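Local atomic coordinates of glycosyltransferase Gtf1 (Streptococcus pneumoniae, PDB entry 4PQG), a protein that belongs to the GT-B clan of glycosyltransferases, built from two Rossmann-like domains with an added extended beta-sheet domain. Residues Tyr12-Gly17 and Lys44-Asp49; Ile225-Thr230 and Ala246-Ala251; Val280-Val285 and Lys307-Pro312. All coordinates share one frame; numbering follows the deposited sequence.

Interaction 1. Residues Tyr12-Gly17 and Lys44-Asp49; sequences YNINLG and KFIFTD
Asn-13 and Phe-45 sit side by side on neighbouring parallel strands, 10-15 and 42-47, the two strands of a Rossmann-like beta-alpha-beta unit whose crossover is helix 24-38. The Asn-13 side chain can be followed outward over the phenyl ring. Its CB lies 3.4 Å from Phe-45 CD1. Chi1 of -52° puts CG anti to the carbonyl carbon, and the amide stacks on one face of the ring, the two planes only 11° apart. Asn-13 CG is 3.4 Å from Phe-45 CE1. At the tip, ND2 stands over the ring centre and still donates a straight hydrogen bond of 3.0 Å to Lys-44 O. That oxygen lies in the amide plane of Asn-13, whereas ND2 stands above the plane of the Lys-44 carbonyl. The other branch, OD1, is turned to Arg-32 of the crossover helix, which leaves the amide held at both ends while it stacks. Lys-44 O also accepts from Asn-13 N at 2.7 Å, nearly along the C=O axis, and is thus gripped twice by one residue. Asn-13 O receives Ile-46 N, and Ile-46 O receives Asn-15 N, which continues the parallel ladder. On the opposite face of the sheet the chemistry is apolar: Ile-46 CD1 touches both Ile-14 CG1 and Tyr-12 CB, while Lys-44 CB and CG run alongside the Tyr-12 ring before the lysine chain bends away toward Asn-68 O. At the end of strand 10-15, Asn-15 ND2 is hydrogen-bonded to Glu-26 and Gln-29 of the same helix. Past the pair Asn-15 and Phe-47 the two chains leave the ladder but remain joined, for Asp-49 N donates to Leu-16 O at 2.9 Å. Asp-49 points toward segment 12-17, and its OD1 lies 3.5 Å from Leu-16 CB.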
loop_
_atom_site.group_PDB
_atom_site.type_symbol
_atom_site.label_atom_id
_atom_site.label_comp_id
_atom_site.label_asym_id
_atom_site.label_seq_id
_atom_site.Cartn_x
_atom_site.Cartn_y
_atom_site.Cartn_z
ATOM N N TYR A 12 2.239 -2.491 -17.557
ATOM C CA TYR A 12 1.826 -1.284 -16.849
ATOM C C TYR A 12 0.918 -1.713 -15.723
ATOM O O TYR A 12 -0.042 -2.448 -15.940
ATOM C CB TYR A 12 1.083 -0.312 -17.786
ATOM C CG TYR A 12 1.958 0.188 -18.918
ATOM C CD1 TYR A 12 2.840 1.263 -18.734
ATOM C CD2 TYR A 12 1.928 -0.437 -20.168
ATOM C CE1 TYR A 12 3.661 1.706 -19.772
ATOM C CE2 TYR A 12 2.738 0.002 -21.212
ATOM C CZ TYR A 12 3.600 1.063 -21.007
ATOM O OH TYR A 12 4.400 1.457 -22.047
ATOM N N ASN A 13 1.226 -1.247 -14.520
ATOM C CA ASN A 13 0.450 -1.578 -13.334
ATOM C C ASN A 13 -0.113 -0.275 -12.761
ATOM O O ASN A 13 0.633 0.694 -12.578
ATOM C CB ASN A 13 1.354 -2.230 -12.291
ATOM C CG ASN A 13 2.156 -3.403 -12.850
ATOM O OD1 ASN A 13 1.853 -4.546 -12.555
ATOM N ND2 ASN A 13 3.204 -3.111 -13.636
ATOM N N ILE A 14 -1.404 -0.281 -12.451
ATOM C CA ILE A 14 -2.130 0.934 -12.056
ATOM C C ILE A 14 -2.692 0.840 -10.629
ATOM O O ILE A 14 -3.422 -0.102 -10.287
ATOM C CB ILE A 14 -3.251 1.266 -13.071
ATOM C CG1 ILE A 14 -2.624 1.635 -14.431
ATOM C CG2 ILE A 14 -4.093 2.429 -12.585
ATOM C CD1 ILE A 14 -3.589 1.664 -15.597
ATOM N N ASN A 15 -2.318 1.811 -9.803
ATOM C CA ASN A 15 -2.785 1.902 -8.427
ATOM C C ASN A 15 -3.156 3.369 -8.184
ATOM O O ASN A 15 -2.753 4.251 -8.950
ATOM C CB ASN A 15 -1.672 1.444 -7.473
ATOM C CG ASN A 15 -2.168 1.159 -6.045
ATOM O OD1 ASN A 15 -3.338 1.323 -5.722
ATOM N ND2 ASN A 15 -1.255 0.737 -5.195
ATOM N N LEU A 16 -3.919 3.639 -7.128
ATOM C CA LEU A 16 -4.208 5.025 -6.780
ATOM C C LEU A 16 -2.998 5.719 -6.153
ATOM O O LEU A 16 -2.503 6.707 -6.679
ATOM C CB LEU A 16 -5.460 5.131 -5.891
ATOM C CG LEU A 16 -6.691 4.459 -6.502
ATOM C CD1 LEU A 16 -7.893 4.591 -5.583
ATOM C CD2 LEU A 16 -6.987 5.025 -7.885
ATOM N N GLY A 17 -2.506 5.191 -5.044
ATOM C CA GLY A 17 -1.529 5.923 -4.258
ATOM C C GLY A 17 -0.576 5.053 -3.484
ATOM O O GLY A 17 -0.545 3.822 -3.653
ATOM N N LYS A 44 6.097 -0.783 -15.482
ATOM C CA LYS A 44 5.839 0.544 -14.922
ATOM C C LYS A 44 4.713 0.441 -13.909
ATOM O O LYS A 44 3.707 -0.220 -14.161
ATOM C CB LYS A 44 5.449 1.549 -16.015
ATOM C CG LYS A 44 6.468 1.668 -17.145
ATOM C CD LYS A 44 7.749 2.351 -16.702
ATOM C CE LYS A 44 8.632 2.614 -17.927
ATOM N NZ LYS A 44 9.823 3.430 -17.571
ATOM N N PHE A 45 4.916 1.089 -12.767
ATOM C CA PHE A 45 3.898 1.188 -11.737
ATOM C C PHE A 45 3.396 2.624 -11.666
ATOM O O PHE A 45 4.118 3.548 -11.299
ATOM C CB PHE A 45 4.421 0.643 -10.407
ATOM C CG PHE A 45 4.742 -0.828 -10.470
ATOM C CD1 PHE A 45 3.829 -1.769 -10.018
ATOM C CD2 PHE A 45 5.933 -1.270 -11.033
ATOM C CE1 PHE A 45 4.103 -3.137 -10.099
ATOM C CE2 PHE A 45 6.215 -2.626 -11.132
ATOM C CZ PHE A 45 5.299 -3.564 -10.667
ATOM N N ILE A 46 2.157 2.787 -12.099
ATOM C CA ILE A 46 1.525 4.091 -12.278
ATOM C C ILE A 46 0.691 4.389 -11.032
ATOM O O ILE A 46 -0.113 3.560 -10.619
ATOM C CB ILE A 46 0.595 4.062 -13.515
ATOM C CG1 ILE A 46 1.410 3.776 -14.794
ATOM C CG2 ILE A 46 -0.218 5.360 -13.626
ATOM C CD1 ILE A 46 0.604 3.118 -15.894
ATOM N N PHE A 47 0.888 5.567 -10.448
ATOM C CA PHE A 47 0.019 6.077 -9.382
ATOM C C PHE A 47 -0.740 7.313 -9.864
ATOM O O PHE A 47 -0.139 8.231 -10.428
ATOM C CB PHE A 47 0.854 6.388 -8.148
ATOM C CG PHE A 47 1.641 5.201 -7.656
ATOM C CD1 PHE A 47 1.093 4.334 -6.715
ATOM C CD2 PHE A 47 2.908 4.930 -8.173
ATOM C CE1 PHE A 47 1.802 3.225 -6.284
ATOM C CE2 PHE A 47 3.625 3.821 -7.748
ATOM C CZ PHE A 47 3.078 2.980 -6.791
ATOM N N THR A 48 -2.057 7.322 -9.646
ATOM C CA THR A 48 -2.929 8.377 -10.202
ATOM C C THR A 48 -3.338 9.470 -9.219
ATOM O O THR A 48 -3.858 10.529 -9.644
ATOM C CB THR A 48 -4.204 7.793 -10.853
ATOM O OG1 THR A 48 -4.919 7.016 -9.886
ATOM C CG2 THR A 48 -3.849 6.911 -12.061
ATOM N N ASP A 49 -3.124 9.226 -7.918
ATOM C CA ASP A 49 -3.423 10.214 -6.883
ATOM C C ASP A 49 -2.483 11.399 -6.945
ATOM O O ASP A 49 -1.313 11.268 -7.293
ATOM C CB ASP A 49 -3.318 9.618 -5.478
ATOM C CG ASP A 49 -4.517 8.766 -5.095
ATOM O OD1 ASP A 49 -5.492 8.625 -5.879
ATOM O OD2 ASP A 49 -4.469 8.224 -3.981
#

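Interaction 2. Residues Ile225-Thr230 and Ala246-Ala251. With NAG (2-acetamido-2-deoxy-beta-D-glucopyranose), chain D.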
loop_
_atom_site.group_PDB
_atom_site.type_symbol
_atom_site.label_atom_id
_atom_site.label_comp_id
_atom_site.label_asym_id
_atom_site.label_seq_id
_atom_site.Cartn_x
_atom_site.Cartn_y
_atom_site.Cartn_z
ATOM N N ILE A 225 -2.148 -4.081 -15.970
ATOM C CA ILE A 225 -2.619 -4.736 -14.763
ATOM C C ILE A 225 -3.183 -3.671 -13.829
ATOM O O ILE A 225 -2.473 -2.752 -13.398
ATOM C CB ILE A 225 -1.500 -5.514 -14.062
ATOM C CG1 ILE A 225 -0.876 -6.527 -15.039
ATOM C CG2 ILE A 225 -2.018 -6.181 -12.793
ATOM C CD1 ILE A 225 0.317 -7.277 -14.497
ATOM N N LEU A 226 -4.457 -3.830 -13.518
ATOM C CA LEU A 226 -5.183 -2.880 -12.703
ATOM C C LEU A 226 -5.336 -3.344 -11.247
ATOM O O LEU A 226 -6.068 -4.295 -10.950
ATOM C CB LEU A 226 -6.545 -2.642 -13.337
ATOM C CG LEU A 226 -7.448 -1.528 -12.819
ATOM C CD1 LEU A 226 -6.716 -0.199 -12.825
ATOM C CD2 LEU A 226 -8.683 -1.472 -13.714
ATOM N N ASP A 227 -4.663 -2.645 -10.350
ATOM C CA ASP A 227 -4.730 -2.970 -8.923
ATOM C C ASP A 227 -5.848 -2.264 -8.163
ATOM O O ASP A 227 -6.576 -2.893 -7.367
ATOM C CB ASP A 227 -3.365 -2.735 -8.287
ATOM C CG ASP A 227 -2.383 -3.806 -8.690
ATOM O OD1 ASP A 227 -2.672 -4.981 -8.332
ATOM O OD2 ASP A 227 -1.378 -3.496 -9.382
ATOM N N ARG A 228 -5.982 -0.969 -8.418
ATOM C CA ARG A 228 -7.023 -0.136 -7.830
ATOM C C ARG A 228 -7.409 0.908 -8.847
ATOM O O ARG A 228 -6.543 1.420 -9.577
ATOM C CB ARG A 228 -6.483 0.618 -6.651
ATOM C CG ARG A 228 -6.540 -0.071 -5.331
ATOM C CD ARG A 228 -6.400 1.050 -4.322
ATOM N NE ARG A 228 -5.380 0.805 -3.306
ATOM C CZ ARG A 228 -5.654 0.302 -2.112
ATOM N NH1 ARG A 228 -6.910 -0.025 -1.814
ATOM N NH2 ARG A 228 -4.680 0.127 -1.225
ATOM N N GLU A 229 -8.683 1.287 -8.844
ATOM C CA GLU A 229 -9.277 1.896 -10.043
ATOM C C GLU A 229 -10.431 2.856 -9.759
ATOM O O GLU A 229 -11.102 3.327 -10.699
ATOM C CB GLU A 229 -9.686 0.743 -10.995
ATOM C CG GLU A 229 -11.011 0.834 -11.734
ATOM C CD GLU A 229 -12.237 0.410 -10.929
ATOM O OE1 GLU A 229 -12.162 0.206 -9.692
ATOM O OE2 GLU A 229 -13.310 0.303 -11.558
ATOM N N THR A 230 -10.677 3.148 -8.480
ATOM C CA THR A 230 -11.764 4.077 -8.134
ATOM C C THR A 230 -11.631 5.385 -8.899
ATOM O O THR A 230 -10.599 6.024 -8.829
ATOM C CB THR A 230 -11.815 4.379 -6.618
ATOM O OG1 THR A 230 -12.202 3.191 -5.922
ATOM C CG2 THR A 230 -12.834 5.482 -6.327
ATOM N N ALA A 246 -5.589 -6.981 -17.447
ATOM C CA ALA A 246 -5.750 -7.889 -16.313
ATOM C C ALA A 246 -6.214 -7.081 -15.102
ATOM O O ALA A 246 -5.812 -5.921 -14.936
ATOM C CB ALA A 246 -4.439 -8.608 -16.016
ATOM N N VAL A 247 -7.088 -7.679 -14.296
ATOM C CA VAL A 247 -7.567 -7.069 -13.043
ATOM C C VAL A 247 -7.138 -7.971 -11.890
ATOM O O VAL A 247 -7.460 -9.169 -11.869
ATOM C CB VAL A 247 -9.100 -6.880 -13.029
ATOM C CG1 VAL A 247 -9.618 -6.536 -11.624
ATOM C CG2 VAL A 247 -9.517 -5.829 -14.052
ATOM N N VAL A 248 -6.385 -7.406 -10.951
ATOM C CA VAL A 248 -5.990 -8.153 -9.764
ATOM C C VAL A 248 -7.033 -7.952 -8.673
ATOM O O VAL A 248 -7.405 -6.809 -8.369
ATOM C CB VAL A 248 -4.607 -7.729 -9.258
ATOM C CG1 VAL A 248 -4.185 -8.559 -8.056
ATOM C CG2 VAL A 248 -3.581 -7.897 -10.361
ATOM N N VAL A 249 -7.503 -9.071 -8.125
ATOM C CA VAL A 249 -8.437 -9.089 -7.005
ATOM C C VAL A 249 -7.603 -9.230 -5.729
ATOM O O VAL A 249 -6.882 -10.211 -5.559
ATOM C CB VAL A 249 -9.442 -10.258 -7.130
ATOM C CG1 VAL A 249 -10.437 -10.256 -5.971
ATOM C CG2 VAL A 249 -10.165 -10.199 -8.473
ATOM N N HIS A 250 -7.662 -8.235 -4.852
ATOM C CA HIS A 250 -6.776 -8.230 -3.676
ATOM C C HIS A 250 -7.349 -8.747 -2.378
ATOM O O HIS A 250 -6.705 -9.545 -1.671
ATOM C CB HIS A 250 -6.187 -6.847 -3.476
ATOM C CG HIS A 250 -5.158 -6.488 -4.505
ATOM N ND1 HIS A 250 -3.901 -6.945 -4.453
ATOM C CD2 HIS A 250 -5.246 -5.696 -5.640
ATOM C CE1 HIS A 250 -3.209 -6.467 -5.498
ATOM N NE2 HIS A 250 -4.032 -5.688 -6.217
ATOM N N ALA A 251 -8.547 -8.295 -2.040
ATOM C CA ALA A 251 -9.187 -8.698 -0.788
ATOM C C ALA A 251 -10.360 -9.634 -1.118
ATOM O O ALA A 251 -10.550 -10.009 -2.290
ATOM C CB ALA A 251 -9.669 -7.453 -0.052
HETATM C C1 NAG D . -4.977 -6.890 0.792
HETATM C C2 NAG D . -5.733 -8.018 1.482
HETATM C C3 NAG D . -4.536 -8.926 1.791
HETATM C C4 NAG D . -3.665 -9.181 0.551
HETATM C C5 NAG D . -3.331 -7.851 -0.180
HETATM C C6 NAG D . -2.404 -7.990 -1.382
HETATM C C7 NAG D . -7.467 -8.096 3.193
HETATM C C8 NAG D . -7.909 -7.534 4.514
HETATM N N2 NAG D . -6.333 -7.600 2.727
HETATM O O1 NAG D . -5.298 -5.548 1.017
HETATM O O3 NAG D . -4.929 -10.136 2.414
HETATM O O4 NAG D . -2.473 -9.800 0.972
HETATM O O5 NAG D . -4.590 -7.261 -0.514
HETATM O O6 NAG D . -3.124 -8.689 -2.372
HETATM O O7 NAG D . -8.148 -8.952 2.604
#
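Ile-225 and Leu-226 pair in parallel with Ala-246 and Val-247, and two backbone hydrogen bonds, Leu-226 N to Ala-246 O and Val-248 N to Leu-226 O, join the two backbones. Ile-225 and Val-248 cross obliquely beside them, and their CG2 methyls are pressed to 3.4 Å, tighter than usual van der Waals contact. Val-248 turns its two methyls to different neighbours: CG2 to the isoleucine, and CG1, anti to the backbone N, to one face of the His-250 ring near its rim. The strands 223-226 and 244-248 and the intervening helix 233-240 form a beta-alpha-beta unit of the Rossmann-like domain, and the loops at their C-terminal ends face the cleft in which the ligands lie, as in GT-B folds generally. There Asp-227 and His-250 make a histidine-carboxylate hydrogen bond of 2.6 Å from NE2 to OD1. The acceptor lies close to the ring plane, but the ring meets the carboxylate on its anti side, with the two planes 45° apart. Asp-227 OD2 is bound to Arg-32 and Gln-29, a second shell that holds the carboxylate in place. Across the ring, ND1 is hydrogen-bonded to O6 of the 2-acetamido-2-deoxy-beta-D-glucopyranose at 2.8 Å, nearly straight and in the ring plane. Both imidazole nitrogens are thus engaged, which fixes the rotation of the ring. His-250 CB touches the sugar ring oxygen O5, and Ala-251 CB approaches the acetamido oxygen O7 to 3.4 Å.

Interaction 3. Residues Val280-Val285 and Lys307-Pro312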
loop_
_atom_site.group_PDB
_atom_site.type_symbol
_atom_site.label_atom_id
_atom_site.label_comp_id
_atom_site.label_asym_id
_atom_site.label_seq_id
_atom_site.Cartn_x
_atom_site.Cartn_y
_atom_site.Cartn_z
ATOM N N VAL A 280 -12.254 -7.617 -19.748
ATOM C CA VAL A 280 -11.048 -8.050 -19.053
ATOM C C VAL A 280 -10.533 -9.351 -19.674
ATOM O O VAL A 280 -11.292 -10.311 -19.800
ATOM C CB VAL A 280 -11.345 -8.273 -17.545
ATOM C CG1 VAL A 280 -10.128 -8.763 -16.796
ATOM C CG2 VAL A 280 -11.869 -6.991 -16.899
ATOM N N ASP A 281 -9.245 -9.375 -20.028
ATOM C CA ASP A 281 -8.609 -10.572 -20.585
ATOM C C ASP A 281 -8.470 -11.681 -19.542
ATOM O O ASP A 281 -8.824 -12.820 -19.814
ATOM C CB ASP A 281 -7.272 -10.223 -21.223
ATOM C CG ASP A 281 -7.447 -9.372 -22.462
ATOM O OD1 ASP A 281 -7.971 -9.888 -23.469
ATOM O OD2 ASP A 281 -7.113 -8.176 -22.419
ATOM N N PHE A 282 -7.986 -11.336 -18.343
ATOM C CA PHE A 282 -8.039 -12.264 -17.209
ATOM C C PHE A 282 -8.045 -11.583 -15.842
ATOM O O PHE A 282 -7.515 -10.495 -15.689
ATOM C CB PHE A 282 -6.922 -13.311 -17.270
ATOM C CG PHE A 282 -5.532 -12.748 -17.269
ATOM C CD1 PHE A 282 -4.768 -12.762 -16.111
ATOM C CD2 PHE A 282 -4.952 -12.267 -18.450
ATOM C CE1 PHE A 282 -3.466 -12.280 -16.115
ATOM C CE2 PHE A 282 -3.656 -11.778 -18.460
ATOM C CZ PHE A 282 -2.905 -11.791 -17.290
ATOM N N PHE A 283 -8.681 -12.229 -14.869
ATOM C CA PHE A 283 -8.573 -11.801 -13.480
ATOM C C PHE A 283 -7.476 -12.605 -12.791
ATOM O O PHE A 283 -7.278 -13.787 -13.101
ATOM C CB PHE A 283 -9.899 -11.988 -12.756
ATOM C CG PHE A 283 -11.011 -11.114 -13.279
ATOM C CD1 PHE A 283 -11.250 -9.854 -12.711
ATOM C CD2 PHE A 283 -11.825 -11.539 -14.329
ATOM C CE1 PHE A 283 -12.274 -9.049 -13.189
ATOM C CE2 PHE A 283 -12.847 -10.738 -14.809
ATOM C CZ PHE A 283 -13.075 -9.491 -14.230
ATOM N N ILE A 284 -6.756 -11.951 -11.880
ATOM C CA ILE A 284 -5.757 -12.608 -11.043
ATOM C C ILE A 284 -6.243 -12.646 -9.585
ATOM O O ILE A 284 -6.662 -11.615 -9.040
ATOM C CB ILE A 284 -4.391 -11.883 -11.115
ATOM C CG1 ILE A 284 -3.952 -11.683 -12.573
ATOM C CG2 ILE A 284 -3.323 -12.651 -10.338
ATOM C CD1 ILE A 284 -2.649 -10.897 -12.721
ATOM N N VAL A 285 -6.220 -13.832 -8.972
ATOM C CA VAL A 285 -6.484 -13.985 -7.527
ATOM C C VAL A 285 -5.322 -14.687 -6.844
ATOM O O VAL A 285 -4.572 -15.398 -7.502
ATOM C CB VAL A 285 -7.775 -14.771 -7.216
ATOM C CG1 VAL A 285 -8.993 -14.069 -7.788
ATOM C CG2 VAL A 285 -7.676 -16.205 -7.730
ATOM N N LYS A 307 -11.720 -15.570 -17.756
ATOM C CA LYS A 307 -10.561 -16.340 -17.375
ATOM C C LYS A 307 -10.067 -15.826 -16.029
ATOM O O LYS A 307 -9.980 -14.617 -15.809
ATOM C CB LYS A 307 -9.461 -16.211 -18.424
ATOM C CG LYS A 307 -8.182 -16.931 -18.033
ATOM C CD LYS A 307 -7.211 -17.076 -19.189
ATOM C CE LYS A 307 -6.182 -18.151 -18.852
ATOM N NZ LYS A 307 -5.100 -18.253 -19.868
ATOM N N ILE A 308 -9.760 -16.751 -15.130
ATOM C CA ILE A 308 -9.283 -16.397 -13.790
ATOM C C ILE A 308 -8.047 -17.217 -13.483
ATOM O O ILE A 308 -8.092 -18.438 -13.525
ATOM C CB ILE A 308 -10.350 -16.652 -12.716
ATOM C CG1 ILE A 308 -11.631 -15.865 -13.013
ATOM C CG2 ILE A 308 -9.795 -16.360 -11.331
ATOM C CD1 ILE A 308 -12.776 -16.165 -12.060
ATOM N N VAL A 309 -6.943 -16.552 -13.184
ATOM C CA VAL A 309 -5.688 -17.249 -12.919
ATOM C C VAL A 309 -5.281 -17.014 -11.469
ATOM O O VAL A 309 -5.505 -15.927 -10.930
ATOM C CB VAL A 309 -4.566 -16.856 -13.926
ATOM C CG1 VAL A 309 -4.280 -15.369 -13.915
ATOM C CG2 VAL A 309 -3.274 -17.624 -13.661
ATOM N N THR A 310 -4.703 -18.039 -10.846
ATOM C CA THR A 310 -4.205 -17.938 -9.488
ATOM C C THR A 310 -2.718 -17.620 -9.484
ATOM O O THR A 310 -1.904 -18.425 -9.913
ATOM C CB THR A 310 -4.463 -19.224 -8.690
ATOM O OG1 THR A 310 -5.878 -19.467 -8.617
ATOM C CG2 THR A 310 -3.877 -19.111 -7.282
ATOM N N ILE A 311 -2.367 -16.426 -9.009
ATOM C CA ILE A 311 -0.971 -16.053 -8.844
ATOM C C ILE A 311 -0.845 -15.342 -7.509
ATOM O O ILE A 311 -1.410 -14.256 -7.336
ATOM C CB ILE A 311 -0.455 -15.125 -9.964
ATOM C CG1 ILE A 311 -0.872 -15.623 -11.353
ATOM C CG2 ILE A 311 1.056 -14.964 -9.861
ATOM C CD1 ILE A 311 -0.688 -14.579 -12.435
ATOM N N PRO A 312 -0.136 -15.963 -6.551
ATOM C CA PRO A 312 0.083 -15.357 -5.235
ATOM C C PRO A 312 0.690 -13.964 -5.396
ATOM O O PRO A 312 1.586 -13.794 -6.217
ATOM C CB PRO A 312 1.099 -16.291 -4.595
ATOM C CG PRO A 312 0.789 -17.625 -5.190
ATOM C CD PRO A 312 0.405 -17.342 -6.615
HETATM O O HOH W 1 -11.527 -13.531 -19.652
#
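The edge of the seven-stranded parallel sheet is formed here, where strand 282-285 is joined through helix 288-301 to the outermost strand 308-310 in a beta-alpha-beta unit. The short strands cross at -29°, and four hydrogen bonds bind them in alternation: Phe-283 N to Lys-307 O, Val-309 N to Phe-283 O at 2.8 Å, Val-285 N to Val-309 O, and Ile-311 N to Val-285 O. The last is the most bent, with an N-H...O angle of 144°. On one face, Val-309 CG1 is the apolar meeting point. A chi1 of 58° sets this methyl between the backbone N and the carbonyl carbon, where it lies obliquely 3.4 Å from Phe-282 CD1 and 3.9 Å from Ile-284 CG1. The Phe-282 ring also reaches Thr-504 and Val-508 of helix 494-508, which covers this face. Farther along, the side chains of Ile-284 and Ile-311 cross at an angle, Ile-284 CG2 lying 3.8 Å from Ile-311 CB and nearly as close to its CD1. On the other face Phe-283 CB stands 4.3 Å from Ile-308 CG1. The Phe-283 ring takes Val-280 CG1 over the centre of one face and meets the rings of Phe-274 and Phe-298. Thr-310 OG1 passes within 3.8 Å of Val-285 CG2 but makes its hydrogen bonds to Asn-291 and Asp-288 at the start of the crossover. Where the strands begin, a water lies 2.8 Å from Asp-281 O and accepts from Lys-307 N, linking the backbones ahead of the first direct bond. Parallel strands joined by a helical crossover, with apolar side chains packed under helices, are typical of the Rossmann-like domains of GT-B glycosyltransferases.

All three contacts pair neighbouring strands of one seven-stranded parallel sheet. Interactions 1 and 2 touch where strands 10-15 and 223-226 meet, and interactions 2 and 3 where 244-248 and 282-285 meet; interactions 1 and 3 have centres about 19 Å apart and do not touch. Interactions 1 and 2 are buried, while interaction 3, at the sheet edge, is partly exposed and includes a linking water. Polar side chains distinguish the first two: an amide-ring stack in 12-17/44-49 and a histidine-carboxylate pair reaching the sugar in 225-230/246-251. Arg-32 of helix 24-38 serves both. Interaction 3 relies on backbone bonds and apolar contacts, aromatic as well as aliphatic.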